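Long-range contact in hydrazine synthase subunit alpha (PDB 5C2V), which catalyses, within the hydrazine synthase complex, the condensation of hydroxylamine with ammonia to give hydrazine, and carries two c-type hemes: residues Q501-Q509 with L638-F646. Residues are numbered along the deposited sequence; the frame is centred on the assembly and turned at random.
Sequences QQRGIIGYQ and LDKQRTVDF
Two hydrogen bonds join Arg503 and Ile505, on an outermost strand of the middle-domain sheet, to the 638-646 loop leading into helix 646-657 of the cytochrome c domain. Ile505 N donates to Arg642 O at 2.8 Å. Thr643 OG1 donates to Arg503 O at 2.6 Å, lying in the carbonyl plane on a lone pair; with OG1 anti to its own backbone N (chi1 -167°), the hydroxyl takes, in effect, the part a backbone amide would play in an antiparallel pair. Gly504 faces this threonine without a side chain, and Gly504 CA comes to 3.4 Å from Thr643 OG1.

Van der Waals contacts between aliphatic carbons and flat polar groups flank these bonds. Ile505 and Arg642 run side by side, and Ile505 CD1 lies over one face of the guanidinium, 3.5 Å from Arg642 NH2. Arg642 NH2 also sits at the edge of the Tyr508 ring, 4.2 Å from Tyr508 CE2. Glu759 OE2 pairs with both polar ends, in a salt bridge with Arg642 NH2 and a hydrogen bond with Tyr508 OH, which also meets Arg463 NE. On the other flank, Gln641 NE2 meets Ile506 CG1 at 3.5 Å, beside the classic beta bulge where Ile506 and Gly507 both face Ile464. Bonds from Gln641 NE2 to Gln466 OE1 and Gln641 OE1 to Tyr468 OH fix the amide's rotation.

A loop is thus sewn to the side of strand 503-510 turned away from strand 461-467 by one amide and one hydroxyl, and the charge on Arg642 is probably balanced by Glu759 at the domain junction.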
# COMPACT_ATOMS: atom_id res chain seq x y z
N GLN D 501 -21.55 -3.71 -4.88
CA GLN D 501 -22.70 -4.49 -5.30
C GLN D 501 -24.00 -3.77 -4.97
O GLN D 501 -23.98 -2.66 -4.42
CB GLN D 501 -22.68 -5.88 -4.65
CG GLN D 501 -21.64 -6.81 -5.25
CD GLN D 501 -21.64 -8.18 -4.58
OE1 GLN D 501 -22.04 -8.32 -3.43
NE2 GLN D 501 -21.19 -9.19 -5.32
N GLN D 502 -25.12 -4.39 -5.31
CA GLN D 502 -26.44 -3.77 -5.16
C GLN D 502 -26.77 -3.45 -3.70
O GLN D 502 -26.52 -4.25 -2.80
CB GLN D 502 -27.51 -4.66 -5.76
CG GLN D 502 -27.27 -5.01 -7.22
CD GLN D 502 -28.16 -6.12 -7.72
OE1 GLN D 502 -28.10 -7.25 -7.22
NE2 GLN D 502 -28.99 -5.82 -8.70
N ARG D 503 -27.34 -2.27 -3.49
CA ARG D 503 -27.70 -1.80 -2.16
C ARG D 503 -28.79 -0.74 -2.25
O ARG D 503 -29.08 -0.23 -3.33
CB ARG D 503 -26.48 -1.26 -1.42
CG ARG D 503 -25.66 -0.25 -2.19
CD ARG D 503 -24.26 -0.15 -1.61
NE ARG D 503 -23.53 -1.40 -1.78
CZ ARG D 503 -22.39 -1.69 -1.17
NH1 ARG D 503 -21.84 -0.81 -0.33
NH2 ARG D 503 -21.79 -2.85 -1.39
N GLY D 504 -29.39 -0.41 -1.11
CA GLY D 504 -30.47 0.55 -1.08
C GLY D 504 -30.47 1.35 0.20
O GLY D 504 -29.66 1.10 1.10
N ILE D 505 -31.37 2.32 0.29
CA ILE D 505 -31.38 3.24 1.42
C ILE D 505 -32.31 2.78 2.53
O ILE D 505 -33.53 2.75 2.36
CB ILE D 505 -31.80 4.66 0.98
CG1 ILE D 505 -30.92 5.14 -0.18
CG2 ILE D 505 -31.72 5.63 2.14
CD1 ILE D 505 -31.30 6.50 -0.72
N ILE D 506 -31.73 2.42 3.68
CA ILE D 506 -32.53 2.15 4.87
C ILE D 506 -33.23 3.43 5.26
O ILE D 506 -34.44 3.44 5.53
CB ILE D 506 -31.66 1.64 6.04
CG1 ILE D 506 -31.43 0.14 5.91
CG2 ILE D 506 -32.33 1.94 7.38
CD1 ILE D 506 -30.66 -0.46 7.07
N GLY D 507 -32.49 4.53 5.29
CA GLY D 507 -33.09 5.82 5.55
C GLY D 507 -32.15 6.82 6.18
O GLY D 507 -31.01 6.50 6.50
N TYR D 508 -32.63 8.04 6.40
CA TYR D 508 -31.79 9.10 6.94
C TYR D 508 -32.16 9.44 8.37
O TYR D 508 -33.33 9.33 8.76
CB TYR D 508 -31.88 10.35 6.07
CG TYR D 508 -31.34 10.19 4.67
CD1 TYR D 508 -30.04 10.56 4.36
CD2 TYR D 508 -32.14 9.68 3.65
CE1 TYR D 508 -29.55 10.43 3.08
CE2 TYR D 508 -31.65 9.55 2.37
CZ TYR D 508 -30.36 9.92 2.09
OH TYR D 508 -29.86 9.79 0.81
N GLN D 509 -31.18 9.86 9.16
CA GLN D 509 -31.45 10.28 10.53
C GLN D 509 -30.66 11.53 10.89
O GLN D 509 -29.47 11.62 10.60
CB GLN D 509 -31.14 9.16 11.52
CG GLN D 509 -31.61 9.45 12.93
CD GLN D 509 -33.11 9.66 13.01
OE1 GLN D 509 -33.58 10.61 13.63
NE2 GLN D 509 -33.87 8.78 12.37
N LEU D 638 -39.73 -4.37 3.66
CA LEU D 638 -38.66 -4.70 2.72
C LEU D 638 -39.10 -4.52 1.28
O LEU D 638 -38.29 -4.19 0.41
CB LEU D 638 -38.17 -6.13 2.95
CG LEU D 638 -37.45 -6.41 4.27
CD1 LEU D 638 -37.04 -7.87 4.35
CD2 LEU D 638 -36.24 -5.51 4.42
N ASP D 639 -40.38 -4.75 1.03
CA ASP D 639 -40.97 -4.59 -0.29
C ASP D 639 -40.80 -3.16 -0.79
O ASP D 639 -40.49 -2.93 -1.95
CB ASP D 639 -42.46 -4.97 -0.25
CG ASP D 639 -43.03 -5.27 -1.62
OD1 ASP D 639 -42.61 -4.63 -2.61
OD2 ASP D 639 -43.92 -6.14 -1.71
N LYS D 640 -41.00 -2.20 0.11
CA LYS D 640 -41.07 -0.79 -0.25
C LYS D 640 -39.76 -0.01 -0.04
O LYS D 640 -39.73 1.20 -0.26
CB LYS D 640 -42.20 -0.13 0.53
CG LYS D 640 -43.47 -0.98 0.54
CD LYS D 640 -44.57 -0.37 1.38
CE LYS D 640 -45.23 0.79 0.67
NZ LYS D 640 -46.42 1.27 1.41
N GLN D 641 -38.70 -0.69 0.38
CA GLN D 641 -37.42 -0.02 0.64
C GLN D 641 -36.86 0.61 -0.64
O GLN D 641 -36.73 -0.06 -1.67
CB GLN D 641 -36.41 -0.99 1.24
CG GLN D 641 -35.19 -0.31 1.86
CD GLN D 641 -34.20 -1.30 2.43
OE1 GLN D 641 -33.80 -2.26 1.77
NE2 GLN D 641 -33.79 -1.07 3.68
N ARG D 642 -36.51 1.89 -0.56
CA ARG D 642 -36.12 2.66 -1.73
C ARG D 642 -34.63 2.58 -2.07
O ARG D 642 -33.78 2.58 -1.18
CB ARG D 642 -36.52 4.13 -1.54
CG ARG D 642 -36.32 5.01 -2.77
CD ARG D 642 -36.75 6.44 -2.51
NE ARG D 642 -35.91 7.11 -1.52
CZ ARG D 642 -34.87 7.88 -1.83
NH1 ARG D 642 -34.55 8.09 -3.10
NH2 ARG D 642 -34.15 8.45 -0.87
N THR D 643 -34.34 2.50 -3.36
CA THR D 643 -32.97 2.56 -3.86
C THR D 643 -32.91 3.45 -5.10
O THR D 643 -33.94 3.82 -5.65
CB THR D 643 -32.42 1.16 -4.21
OG1 THR D 643 -31.00 1.23 -4.39
CG2 THR D 643 -33.07 0.64 -5.48
N VAL D 644 -31.70 3.79 -5.52
CA VAL D 644 -31.53 4.57 -6.74
C VAL D 644 -30.97 3.70 -7.86
O VAL D 644 -29.85 3.19 -7.77
CB VAL D 644 -30.59 5.77 -6.53
CG1 VAL D 644 -30.48 6.59 -7.81
CG2 VAL D 644 -31.11 6.64 -5.39
N ASP D 645 -31.76 3.52 -8.91
CA ASP D 645 -31.36 2.72 -10.06
C ASP D 645 -31.06 3.62 -11.25
O ASP D 645 -31.85 4.51 -11.58
CB ASP D 645 -32.45 1.70 -10.42
CG ASP D 645 -32.00 0.70 -11.46
OD1 ASP D 645 -32.14 1.00 -12.67
OD2 ASP D 645 -31.51 -0.38 -11.08
N PHE D 646 -29.92 3.40 -11.89
CA PHE D 646 -29.45 4.28 -12.97
C PHE D 646 -30.40 4.31 -14.16
O PHE D 646 -30.61 5.36 -14.77
CB PHE D 646 -28.06 3.86 -13.43
CG PHE D 646 -27.46 4.79 -14.46
CD1 PHE D 646 -26.84 5.96 -14.07
CD2 PHE D 646 -27.52 4.49 -15.81
CE1 PHE D 646 -26.29 6.82 -15.00
CE2 PHE D 646 -26.98 5.34 -16.75
CZ PHE D 646 -26.36 6.50 -16.34